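Local coordinates for ethylbenzene dehydrogenase alpha-subunit (Aromatoleum aromaticum, PDB 2IVF), which carries the molybdenum atom, two pterin dinucleotide cofactors and an iron/sulfur cluster of a molybdopterin oxidoreductase, working alongside a beta-subunit, at residues S81-C86 with E660-C665; V120-L125 with N668-F673; M876-A881 with T907-Q912; A882-K887 with V971-A976. All coordinates share one frame; numbering follows the deposited sequence.

Contact 1: S81-C86 with E660-C665. With SF4 (iron/sulfur cluster), chain K; MGD (2-amino-5,6-dimercapto-7-methyl-3,7,8a,9-tetrahydro-8-oxa-1,3,9,10-tetraaza-anthracen-4-one guanosine dinucleotide), chain M.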
# COMPACT_ATOMS: atom_id res chain seq x y z
N SER A 81 -8.16 12.05 -7.75
CA SER A 81 -6.90 11.45 -7.38
C SER A 81 -6.78 11.63 -5.86
O SER A 81 -7.74 12.09 -5.20
CB SER A 81 -5.70 12.06 -8.12
OG SER A 81 -4.59 11.19 -8.03
N HIS A 82 -5.64 11.24 -5.30
CA HIS A 82 -5.39 11.24 -3.85
C HIS A 82 -4.19 12.14 -3.51
O HIS A 82 -3.20 12.11 -4.21
CB HIS A 82 -5.23 9.77 -3.44
CG HIS A 82 -6.20 8.87 -4.15
ND1 HIS A 82 -5.83 7.99 -5.16
CD2 HIS A 82 -7.55 8.82 -4.10
CE1 HIS A 82 -6.91 7.42 -5.67
NE2 HIS A 82 -7.97 7.89 -5.02
N LEU A 83 -4.31 12.96 -2.47
CA LEU A 83 -3.29 13.95 -2.18
C LEU A 83 -2.27 13.45 -1.16
O LEU A 83 -1.21 14.03 -1.03
CB LEU A 83 -3.93 15.25 -1.73
CG LEU A 83 -4.76 15.97 -2.81
CD1 LEU A 83 -4.17 15.88 -4.23
CD2 LEU A 83 -6.16 15.43 -2.84
N ASN A 84 -2.60 12.33 -0.50
CA ASN A 84 -1.65 11.58 0.33
C ASN A 84 -0.36 11.42 -0.40
O ASN A 84 -0.34 11.19 -1.56
CB ASN A 84 -2.22 10.25 0.89
CG ASN A 84 -2.77 9.28 -0.15
OD1 ASN A 84 -3.67 8.47 0.17
ND2 ASN A 84 -2.25 9.33 -1.39
N ILE A 85 0.75 11.64 0.29
CA ILE A 85 2.02 11.53 -0.38
C ILE A 85 2.50 10.08 -0.47
O ILE A 85 3.32 9.60 0.30
CB ILE A 85 3.09 12.49 0.22
CG1 ILE A 85 2.62 13.94 0.09
CG2 ILE A 85 4.41 12.31 -0.54
CD1 ILE A 85 2.22 14.38 -1.40
N CYS A 86 1.95 9.35 -1.44
CA CYS A 86 2.70 8.28 -2.04
C CYS A 86 3.90 8.94 -2.70
O CYS A 86 3.82 10.11 -3.07
CB CYS A 86 1.84 7.50 -3.04
SG CYS A 86 0.71 8.60 -4.00
N GLU A 660 -8.30 20.12 -5.90
CA GLU A 660 -6.86 20.03 -5.64
C GLU A 660 -6.11 19.61 -6.87
O GLU A 660 -6.69 19.35 -7.93
CB GLU A 660 -6.61 19.00 -4.51
CG GLU A 660 -6.37 19.60 -3.13
CD GLU A 660 -5.04 20.32 -3.04
OE1 GLU A 660 -4.28 20.27 -4.03
OE2 GLU A 660 -4.75 20.92 -1.99
N MET A 661 -4.79 19.56 -6.74
CA MET A 661 -3.95 19.05 -7.79
C MET A 661 -2.91 18.20 -7.11
O MET A 661 -2.45 18.58 -6.03
CB MET A 661 -3.25 20.21 -8.43
CG MET A 661 -2.50 19.91 -9.64
SD MET A 661 -2.13 21.52 -10.41
CE MET A 661 -1.13 22.22 -9.15
N THR A 662 -2.53 17.09 -7.72
CA THR A 662 -1.49 16.25 -7.14
C THR A 662 -0.12 16.95 -7.20
O THR A 662 0.01 18.02 -7.77
CB THR A 662 -1.44 14.93 -7.85
OG1 THR A 662 -1.23 15.17 -9.24
CG2 THR A 662 -2.76 14.19 -7.67
N THR A 663 0.86 16.40 -6.50
CA THR A 663 2.17 17.01 -6.40
C THR A 663 3.18 16.00 -6.88
O THR A 663 3.79 15.28 -6.08
CB THR A 663 2.51 17.39 -4.95
OG1 THR A 663 2.46 16.23 -4.10
CG2 THR A 663 1.52 18.43 -4.45
N PRO A 664 3.34 15.91 -8.19
CA PRO A 664 4.22 14.87 -8.76
C PRO A 664 5.73 15.24 -8.67
O PRO A 664 6.12 16.43 -8.51
CB PRO A 664 3.80 14.87 -10.23
CG PRO A 664 3.44 16.28 -10.48
CD PRO A 664 2.77 16.74 -9.25
N CYS A 665 6.57 14.23 -8.85
CA CYS A 665 7.96 14.45 -9.06
C CYS A 665 8.32 13.79 -10.40
O CYS A 665 7.43 13.41 -11.19
CB CYS A 665 8.73 13.84 -7.92
SG CYS A 665 8.52 12.05 -7.80
FE1 SF4 K . -2.41 5.05 -4.94
FE2 SF4 K . -2.05 6.56 -7.17
FE3 SF4 K . -3.77 7.38 -5.30
FE4 SF4 K . -1.07 7.42 -4.79
S1 SF4 K . -2.17 8.73 -6.27
S2 SF4 K . -2.79 6.65 -3.38
S3 SF4 K . -0.43 5.58 -5.99
S4 SF4 K . -3.98 5.48 -6.59
PB MGD M . 11.22 2.15 2.43
O1B MGD M . 9.79 1.74 2.42
O2B MGD M . 11.72 2.66 3.74
O3B MGD M . 11.64 3.21 1.34
O3A MGD M . 9.54 4.12 0.23
PA MGD M . 11.00 3.57 -0.11
O1A MGD M . 10.80 2.40 -0.97
O2A MGD M . 11.84 4.65 -0.60
O5' MGD M . 12.15 0.91 2.00
C5' MGD M . 12.00 -0.34 2.69
C4' MGD M . 13.17 -1.26 2.35
O4' MGD M . 14.37 -0.76 2.92
C3' MGD M . 12.88 -2.50 3.16
O3' MGD M . 12.17 -3.39 2.32
C2' MGD M . 14.29 -3.02 3.50
O2' MGD M . 14.52 -4.27 2.83
C1' MGD M . 15.22 -1.91 2.98
N9 MGD M . 16.30 -1.69 3.97
C8 MGD M . 16.19 -1.40 5.28
N7 MGD M . 17.40 -1.22 5.82
C5 MGD M . 18.29 -1.39 4.81
C6 MGD M . 19.68 -1.37 4.69
O6 MGD M . 20.47 -1.18 5.63
N1 MGD M . 20.22 -1.58 3.42
C2 MGD M . 19.47 -1.85 2.27
N2 MGD M . 20.10 -2.07 1.07
N3 MGD M . 18.13 -1.84 2.40
C4 MGD M . 17.56 -1.65 3.63
C10 MGD M . 9.35 5.22 1.04
C11 MGD M . 8.38 6.15 0.37
O11 MGD M . 7.22 5.46 0.13
C12 MGD M . 8.12 7.47 1.12
S12 MGD M . 9.38 8.27 2.05
C13 MGD M . 6.88 8.04 1.06
S13 MGD M . 6.59 9.54 1.89
C14 MGD M . 5.77 7.38 0.32
N15 MGD M . 4.93 6.68 1.34
C16 MGD M . 4.20 5.52 1.01
C17 MGD M . 3.31 4.93 1.87
O17 MGD M . 3.12 5.38 3.03
N18 MGD M . 2.64 3.77 1.44
C19 MGD M . 2.82 3.23 0.20
N19 MGD M . 2.13 2.12 -0.11
N20 MGD M . 3.73 3.82 -0.60
C21 MGD M . 4.37 4.94 -0.24
N22 MGD M . 5.29 5.53 -1.10
C23 MGD M . 6.39 6.33 -0.64
O HOH W 1 -0.40 15.65 -3.35
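Leu83 and Thr662 bring the cluster-binding loop 81-86 against the end of strand 659-661, in a buried van der Waals contact with no direct hydrogen bond. The fork of Leu83 lies over the aliphatic part of Glu660, CG to CB 3.9 Å, and its CD1 reaches Met661 O. Glu660 OE1 takes Met661 N of its own strand, on its anti lone pair, and Ser197 OG; OE2 takes Ile198 N. Thr662 has OG1 between backbone N and carbonyl carbon (chi1 57°), where Thr672 N and Ser91 bind it; its methyl CG2 touches Ser81 OG at 3.5 Å, a hydroxyl itself bonded to Cys92 O. This is the loop of the N-terminal iron/sulfur site of the molybdopterin oxidoreductases, here with one histidine ligand: His82 ND1 binds FE3 at 2.2 Å, its NE2 being hydrogen-bonded to Tyr656 OH, and Cys86 SG binds FE4 at 2.3 Å. Between them Ile85 makes an inverse gamma turn. Its side chain crosses Thr663 at about a right angle, CD1 to OG1 3.3 Å, while its O, hydrogen-bonded to His855 NE2, lies 3.3 Å from MGD C14. One water bridges the segments, donating to Leu83 O at 2.9 Å and bonded to Thr663 OG1 at 3.0 Å.

Contact 2: V120-L125 with N668-F673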
# COMPACT_ATOMS: atom_id res chain seq x y z
N VAL A 120 7.10 2.06 -22.93
CA VAL A 120 5.89 1.58 -22.32
C VAL A 120 5.15 2.76 -21.74
O VAL A 120 5.76 3.70 -21.19
CB VAL A 120 6.19 0.56 -21.20
CG1 VAL A 120 4.88 0.12 -20.49
CG2 VAL A 120 7.03 -0.64 -21.76
N ASP A 121 3.83 2.74 -21.87
CA ASP A 121 3.00 3.77 -21.26
C ASP A 121 2.92 3.60 -19.75
O ASP A 121 3.55 2.69 -19.16
CB ASP A 121 1.61 3.87 -21.95
CG ASP A 121 0.73 2.61 -21.76
OD1 ASP A 121 0.85 1.94 -20.72
OD2 ASP A 121 -0.09 2.28 -22.68
N TYR A 122 2.25 4.55 -19.11
CA TYR A 122 2.18 4.57 -17.66
C TYR A 122 0.87 3.89 -17.16
O TYR A 122 0.61 3.87 -15.95
CB TYR A 122 2.24 5.98 -17.11
CG TYR A 122 3.59 6.63 -17.08
CD1 TYR A 122 4.15 7.13 -18.23
CD2 TYR A 122 4.29 6.81 -15.87
CE1 TYR A 122 5.40 7.75 -18.21
CE2 TYR A 122 5.56 7.44 -15.84
CZ TYR A 122 6.09 7.92 -17.01
OH TYR A 122 7.31 8.54 -17.04
N ASN A 123 0.07 3.35 -18.08
CA ASN A 123 -1.26 2.88 -17.75
C ASN A 123 -1.24 1.57 -16.99
O ASN A 123 -0.38 0.73 -17.24
CB ASN A 123 -2.04 2.72 -19.00
CG ASN A 123 -2.34 4.04 -19.66
OD1 ASN A 123 -2.62 5.02 -18.97
ND2 ASN A 123 -2.27 4.07 -20.97
N PRO A 124 -2.25 1.33 -16.13
CA PRO A 124 -3.33 2.21 -15.75
C PRO A 124 -3.05 3.12 -14.61
O PRO A 124 -3.93 3.91 -14.25
CB PRO A 124 -4.43 1.24 -15.32
CG PRO A 124 -3.70 0.05 -14.75
CD PRO A 124 -2.39 -0.02 -15.52
N LEU A 125 -1.87 2.97 -14.00
CA LEU A 125 -1.57 3.62 -12.74
C LEU A 125 -2.46 3.07 -11.64
O LEU A 125 -3.12 2.04 -11.82
CB LEU A 125 -1.69 5.17 -12.84
CG LEU A 125 -0.67 5.88 -13.76
CD1 LEU A 125 -1.14 7.32 -13.98
CD2 LEU A 125 0.79 5.76 -13.19
N ASN A 668 6.57 9.94 -11.80
CA ASN A 668 5.33 9.93 -12.56
C ASN A 668 5.07 11.40 -12.84
O ASN A 668 4.40 12.06 -12.06
CB ASN A 668 4.17 9.37 -11.75
CG ASN A 668 4.18 7.87 -11.59
OD1 ASN A 668 5.18 7.17 -11.85
ND2 ASN A 668 3.02 7.35 -11.18
N PRO A 669 5.67 11.92 -13.91
CA PRO A 669 5.85 13.37 -14.09
C PRO A 669 4.67 14.12 -14.74
O PRO A 669 4.82 14.81 -15.77
CB PRO A 669 7.10 13.43 -14.95
CG PRO A 669 7.00 12.19 -15.82
CD PRO A 669 6.27 11.14 -15.03
N PHE A 670 3.54 14.07 -14.05
CA PHE A 670 2.29 14.67 -14.54
C PHE A 670 1.50 15.10 -13.35
O PHE A 670 1.45 14.38 -12.32
CB PHE A 670 1.44 13.68 -15.40
CG PHE A 670 1.64 12.23 -15.07
CD1 PHE A 670 0.88 11.60 -14.10
CD2 PHE A 670 2.56 11.48 -15.78
CE1 PHE A 670 1.09 10.26 -13.79
CE2 PHE A 670 2.79 10.14 -15.49
CZ PHE A 670 2.02 9.51 -14.51
N PHE A 671 0.88 16.28 -13.48
CA PHE A 671 -0.04 16.78 -12.46
C PHE A 671 -1.43 16.31 -12.78
O PHE A 671 -1.84 16.27 -13.95
CB PHE A 671 -0.09 18.30 -12.51
CG PHE A 671 1.06 18.96 -11.86
CD1 PHE A 671 2.28 19.07 -12.51
CD2 PHE A 671 0.93 19.47 -10.59
CE1 PHE A 671 3.35 19.70 -11.90
CE2 PHE A 671 2.00 20.11 -9.97
CZ PHE A 671 3.21 20.22 -10.64
N THR A 672 -2.20 16.03 -11.74
CA THR A 672 -3.57 15.47 -11.94
C THR A 672 -4.54 16.28 -11.13
O THR A 672 -4.26 16.72 -10.00
CB THR A 672 -3.59 13.96 -11.58
OG1 THR A 672 -2.76 13.25 -12.51
CG2 THR A 672 -5.00 13.35 -11.62
N PHE A 673 -5.67 16.54 -11.76
CA PHE A 673 -6.78 17.29 -11.20
C PHE A 673 -7.65 16.47 -10.27
O PHE A 673 -7.97 15.31 -10.54
CB PHE A 673 -7.62 17.84 -12.34
CG PHE A 673 -8.85 18.58 -11.91
CD1 PHE A 673 -8.74 19.71 -11.13
CD2 PHE A 673 -10.09 18.17 -12.31
CE1 PHE A 673 -9.91 20.44 -10.73
CE2 PHE A 673 -11.24 18.89 -11.96
CZ PHE A 673 -11.14 20.02 -11.17
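Tyr122 and Phe670 form a T-shaped pair: the CE2 edge of Phe670 points at one face of the Tyr122 ring, toward its rim, with centroids 5.2 Å apart and planes at 90°. Asn668 OD1 lies at the edge of the Tyr122 ring, and Pro669 CD approaches it obliquely. The Phe670 ring has Tyr122 CD2 in plane at its edge and the carbonyl carbon of Asn668, two residues earlier, toward the rim of one face. The contact joins a loop before helix 134-137 to the start of strand 670-676, the middle strand of a three-stranded antiparallel sheet. Just ahead of that strand, Pro669 is the centre of an inverse gamma turn closed by Phe670 N to Asn668 O. The Phe670 ring is set with chi1 at 27°, away from the usual staggered positions. Leu125 meets it tip to tip, CD1 to CE1 3.7 Å, and slides past Asn668 in the opposite direction. The Asn668 amide is pinned on both ends: OD1 by Tyr261 and Ser264, ND2 by Gly90 O and Ser263. On the other side of the loop, Asp121 OD1 takes Asn123 N at 3.1 Å in an Asx turn, from above the carboxylate plane, and also makes a salt bridge to Arg233 of the beta-subunit. Leu125 CD2 comes within 3.4 Å of Asn668 ND2, and Tyr122 OH, hydrogen-bonded to a bound glycerol probably from the crystallisation liquor, lies equally close to Pro669 CD, 3.4 Å.

Contact 3: M876-A881 with T907-Q912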
# COMPACT_ATOMS: atom_id res chain seq x y z
N MET A 876 9.53 -11.54 11.63
CA MET A 876 10.72 -12.14 12.19
C MET A 876 11.13 -13.32 11.35
O MET A 876 10.28 -14.04 10.82
CB MET A 876 10.46 -12.67 13.59
CG MET A 876 10.12 -11.65 14.63
SD MET A 876 9.93 -12.46 16.23
CE MET A 876 11.64 -13.01 16.50
N ASN A 877 12.42 -13.56 11.25
CA ASN A 877 12.89 -14.82 10.69
C ASN A 877 12.34 -16.00 11.47
O ASN A 877 12.34 -16.02 12.70
CB ASN A 877 14.42 -14.88 10.73
CG ASN A 877 14.96 -16.18 10.17
OD1 ASN A 877 15.10 -17.19 10.89
ND2 ASN A 877 15.18 -16.19 8.87
N SER A 878 11.88 -17.03 10.74
CA SER A 878 11.20 -18.16 11.37
C SER A 878 12.04 -18.84 12.44
O SER A 878 11.52 -19.21 13.48
CB SER A 878 10.86 -19.23 10.31
OG SER A 878 10.17 -18.65 9.24
N LYS A 879 13.32 -19.05 12.17
CA LYS A 879 14.16 -19.71 13.13
C LYS A 879 14.41 -18.84 14.33
O LYS A 879 14.40 -19.34 15.44
CB LYS A 879 15.48 -20.16 12.52
CG LYS A 879 16.29 -21.03 13.46
CD LYS A 879 17.58 -21.47 12.77
CE LYS A 879 18.24 -22.63 13.47
NZ LYS A 879 19.09 -22.14 14.58
N ASP A 880 14.66 -17.55 14.12
CA ASP A 880 14.75 -16.62 15.24
C ASP A 880 13.55 -16.71 16.14
O ASP A 880 13.68 -16.73 17.36
CB ASP A 880 14.84 -15.19 14.76
CG ASP A 880 16.18 -14.86 14.14
OD1 ASP A 880 17.16 -15.60 14.34
OD2 ASP A 880 16.26 -13.80 13.50
N ALA A 881 12.37 -16.78 15.55
CA ALA A 881 11.13 -16.82 16.36
C ALA A 881 11.08 -18.12 17.11
O ALA A 881 10.80 -18.15 18.32
CB ALA A 881 9.90 -16.65 15.49
N THR A 907 6.05 -14.79 11.17
CA THR A 907 7.33 -15.48 10.94
C THR A 907 7.48 -15.71 9.45
O THR A 907 6.52 -16.07 8.79
CB THR A 907 7.42 -16.80 11.69
OG1 THR A 907 6.36 -17.67 11.28
CG2 THR A 907 7.30 -16.59 13.18
N ALA A 908 8.67 -15.46 8.91
CA ALA A 908 8.92 -15.68 7.48
C ALA A 908 10.38 -16.07 7.29
O ALA A 908 11.24 -15.55 7.96
CB ALA A 908 8.58 -14.43 6.70
N PRO A 909 10.67 -16.99 6.35
CA PRO A 909 12.07 -17.27 6.02
C PRO A 909 12.78 -16.13 5.30
O PRO A 909 13.99 -16.16 5.14
CB PRO A 909 12.00 -18.49 5.12
CG PRO A 909 10.62 -18.63 4.70
CD PRO A 909 9.74 -17.84 5.62
N ASN A 910 12.03 -15.15 4.81
CA ASN A 910 12.62 -14.11 4.01
C ASN A 910 13.20 -12.96 4.83
O ASN A 910 13.76 -12.06 4.27
CB ASN A 910 11.66 -13.57 2.96
CG ASN A 910 10.36 -13.06 3.56
OD1 ASN A 910 10.37 -12.42 4.60
ND2 ASN A 910 9.26 -13.38 2.93
N VAL A 911 13.02 -13.01 6.14
CA VAL A 911 13.65 -12.03 7.04
C VAL A 911 15.06 -12.48 7.33
O VAL A 911 15.31 -13.66 7.65
CB VAL A 911 12.86 -11.91 8.34
CG1 VAL A 911 13.57 -10.92 9.31
CG2 VAL A 911 11.44 -11.47 8.04
N GLN A 912 16.02 -11.57 7.27
CA GLN A 912 17.38 -11.96 7.59
C GLN A 912 17.47 -12.35 9.05
O GLN A 912 16.87 -11.67 9.92
CB GLN A 912 18.34 -10.82 7.26
CG GLN A 912 19.77 -11.21 7.48
CD GLN A 912 20.75 -10.15 7.00
OE1 GLN A 912 21.72 -9.88 7.67
NE2 GLN A 912 20.50 -9.56 5.84
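Asn877 ND2 donates a hydrogen to Val911 O at 2.8 Å, nearly along the C=O axis and close to the plane of the amide. The same side chain works at its other end: OD1 caps helix 878-883, accepting Asp880 N in the carbonyl plane on a lone pair at 3.3 Å, with a weak bond from Lys879 N. A chi1 of 180° puts CG anti to the backbone N; from there OD1 reaches the helix start and ND2 the loop across, so one residue both caps the helix and bonds to the facing loop. Beside it Ala908 N binds Met876 O at 2.9 Å, while Ser878 N makes only a weak bond to Ala908 O. Two CA-H...O contacts add to the backbone pairing, Thr907 CA to Met876 O and Asn877 CA to Ala908 O, each 3.3 Å. Outside these bonds, Val911 presses CB onto Asn877 N at 3.4 Å from the end of a type I turn that begins at Ala908. Ala881 CB sits tight on Thr907 CG2, 3.5 Å. The turn itself packs on the beta-subunit, where Asn910 ND2 bonds to Asp133 O of that chain. Met876 pairs with Thr907 in a parallel bridge, and strand 873-877 then passes into the helix capped by Asn877, a strand-to-helix junction within the molybdopterin dinucleotide binding domain, whose family belongs to the double-psi beta-barrel clan.

Contact 4: A882-K887 with V971-A976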
# COMPACT_ATOMS: atom_id res chain seq x y z
N ALA A 882 11.35 -19.21 16.39
CA ALA A 882 11.34 -20.54 16.98
C ALA A 882 12.29 -20.60 18.17
O ALA A 882 11.96 -21.18 19.17
CB ALA A 882 11.71 -21.62 15.92
N GLU A 883 13.48 -20.00 18.05
CA GLU A 883 14.44 -20.03 19.14
C GLU A 883 13.99 -19.26 20.37
O GLU A 883 14.43 -19.57 21.46
CB GLU A 883 15.79 -19.52 18.69
CG GLU A 883 16.41 -20.48 17.65
CD GLU A 883 17.76 -19.99 17.13
OE1 GLU A 883 17.94 -18.75 17.01
OE2 GLU A 883 18.61 -20.86 16.83
N LEU A 884 13.09 -18.30 20.20
CA LEU A 884 12.53 -17.53 21.32
C LEU A 884 11.20 -18.11 21.80
O LEU A 884 10.55 -17.52 22.66
CB LEU A 884 12.33 -16.09 20.87
CG LEU A 884 13.64 -15.32 20.74
CD1 LEU A 884 13.39 -14.07 19.89
CD2 LEU A 884 14.27 -15.03 22.13
N GLY A 885 10.78 -19.23 21.22
CA GLY A 885 9.56 -19.92 21.66
C GLY A 885 8.34 -19.21 21.12
O GLY A 885 7.27 -19.28 21.70
N ILE A 886 8.51 -18.53 20.01
CA ILE A 886 7.46 -17.66 19.42
C ILE A 886 6.97 -18.31 18.14
O ILE A 886 7.77 -18.78 17.33
CB ILE A 886 8.05 -16.26 19.10
CG1 ILE A 886 8.40 -15.49 20.38
CG2 ILE A 886 7.12 -15.41 18.24
CD1 ILE A 886 9.15 -14.20 20.14
N LYS A 887 5.65 -18.36 17.96
CA LYS A 887 5.05 -18.89 16.75
C LYS A 887 4.40 -17.76 15.97
O LYS A 887 4.10 -16.70 16.51
CB LYS A 887 3.98 -19.93 17.10
CG LYS A 887 4.51 -21.26 17.54
CD LYS A 887 3.41 -22.12 18.19
CE LYS A 887 3.85 -23.60 18.17
NZ LYS A 887 3.35 -24.42 19.34
N VAL A 971 16.93 -3.92 19.14
CA VAL A 971 15.85 -4.38 19.99
C VAL A 971 16.10 -5.81 20.40
O VAL A 971 16.81 -6.53 19.72
CB VAL A 971 14.50 -4.29 19.30
CG1 VAL A 971 14.21 -2.83 18.94
CG2 VAL A 971 14.41 -5.24 18.08
N SER A 972 15.56 -6.18 21.55
CA SER A 972 15.41 -7.57 21.98
C SER A 972 13.94 -7.96 21.75
O SER A 972 13.08 -7.11 21.71
CB SER A 972 15.77 -7.68 23.44
OG SER A 972 17.17 -7.85 23.64
N ILE A 973 13.66 -9.24 21.57
CA ILE A 973 12.29 -9.70 21.38
C ILE A 973 12.02 -10.85 22.35
O ILE A 973 12.86 -11.73 22.53
CB ILE A 973 12.05 -10.15 19.92
CG1 ILE A 973 12.36 -9.02 18.94
CG2 ILE A 973 10.63 -10.65 19.74
CD1 ILE A 973 12.51 -9.50 17.41
N LYS A 974 10.86 -10.86 22.98
CA LYS A 974 10.43 -12.01 23.76
C LYS A 974 8.94 -12.24 23.51
O LYS A 974 8.22 -11.33 23.08
CB LYS A 974 10.72 -11.76 25.24
CG LYS A 974 9.90 -10.68 25.85
CD LYS A 974 10.37 -10.47 27.27
CE LYS A 974 9.50 -9.49 28.04
NZ LYS A 974 9.87 -9.60 29.53
N LYS A 975 8.48 -13.46 23.79
CA LYS A 975 7.07 -13.80 23.60
C LYS A 975 6.23 -13.02 24.59
O LYS A 975 6.63 -12.87 25.72
CB LYS A 975 6.84 -15.29 23.82
CG LYS A 975 5.44 -15.73 23.33
CD LYS A 975 5.04 -17.07 23.93
CE LYS A 975 3.56 -17.33 23.73
NZ LYS A 975 2.68 -16.60 24.73
N ALA A 976 5.05 -12.56 24.16
CA ALA A 976 4.03 -11.99 25.02
C ALA A 976 2.75 -12.78 24.79
O ALA A 976 2.79 -13.91 24.28
CB ALA A 976 3.80 -10.56 24.67
OXT ALA A 976 1.66 -12.26 25.06
O HOH W 2 10.51 -15.49 24.34
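Leu884 and Ile886 both meet Ile973 at about a right angle, one from each side of Gly885. Leu884 sets its two methyls astride Ile973 O, CD1 and CD2 each 3.6 Å from it, with CD1 also loosely touching Ile973 CB. Ile886 brings CD1 against Ile973 CG2 at 3.9 Å; its CG1, anti to the carbonyl carbon (chi1 -68°), lies on Lys975 CB at 3.8 Å, as the two side chains slide past each other in opposite directions. Lys975 CD still passes Gly885 O; beyond it the chain leads away, and NZ bonds to Ala976 O, 2.7 Å, at the C-terminus. What presents the two apolar side chains is a Schellman motif: Gly885, with phi at 78°, ends helix 878-883, and Gly885 N and Ile886 N bond back to Ala882 O and Ala881 O. No direct hydrogen bond joins the segments; a water does, donating to Leu884 O at 2.6 Å and accepting from Lys975 N at 2.9 Å. Strand 969-975 is itself paired with 891-895, Lys974 to Lys893 and Ser972 to Phe895. Ile973 packs against the residues that end the helix and also touches Phe843 of strand 843-846, Ala892 and Leu894 of strand 891-895, and Cys916 of strand 915-917.

The four contacts form two pairs. Contacts 1 and 2, with centres about 12 Å apart, alternate along the chain and use neighbouring strands of one antiparallel sheet, 659-661 and 670-676; Thr662 OG1 and Thr672 N meet there, so the iron/sulfur loop and the loop facing the beta-subunit are both fastened to that sheet. Contacts 3 and 4, with centres about 11 Å apart, likewise alternate and share helix 878-883 and the sheet of the dinucleotide binding domain, Met876 CE packing on Ile973 and Leu884. This second pair comes later in the chain. Contact 1 lies about 36 Å from contact 3, between centres, so the pairs lie apart, with residues of the cluster and MGD pockets in contact 1.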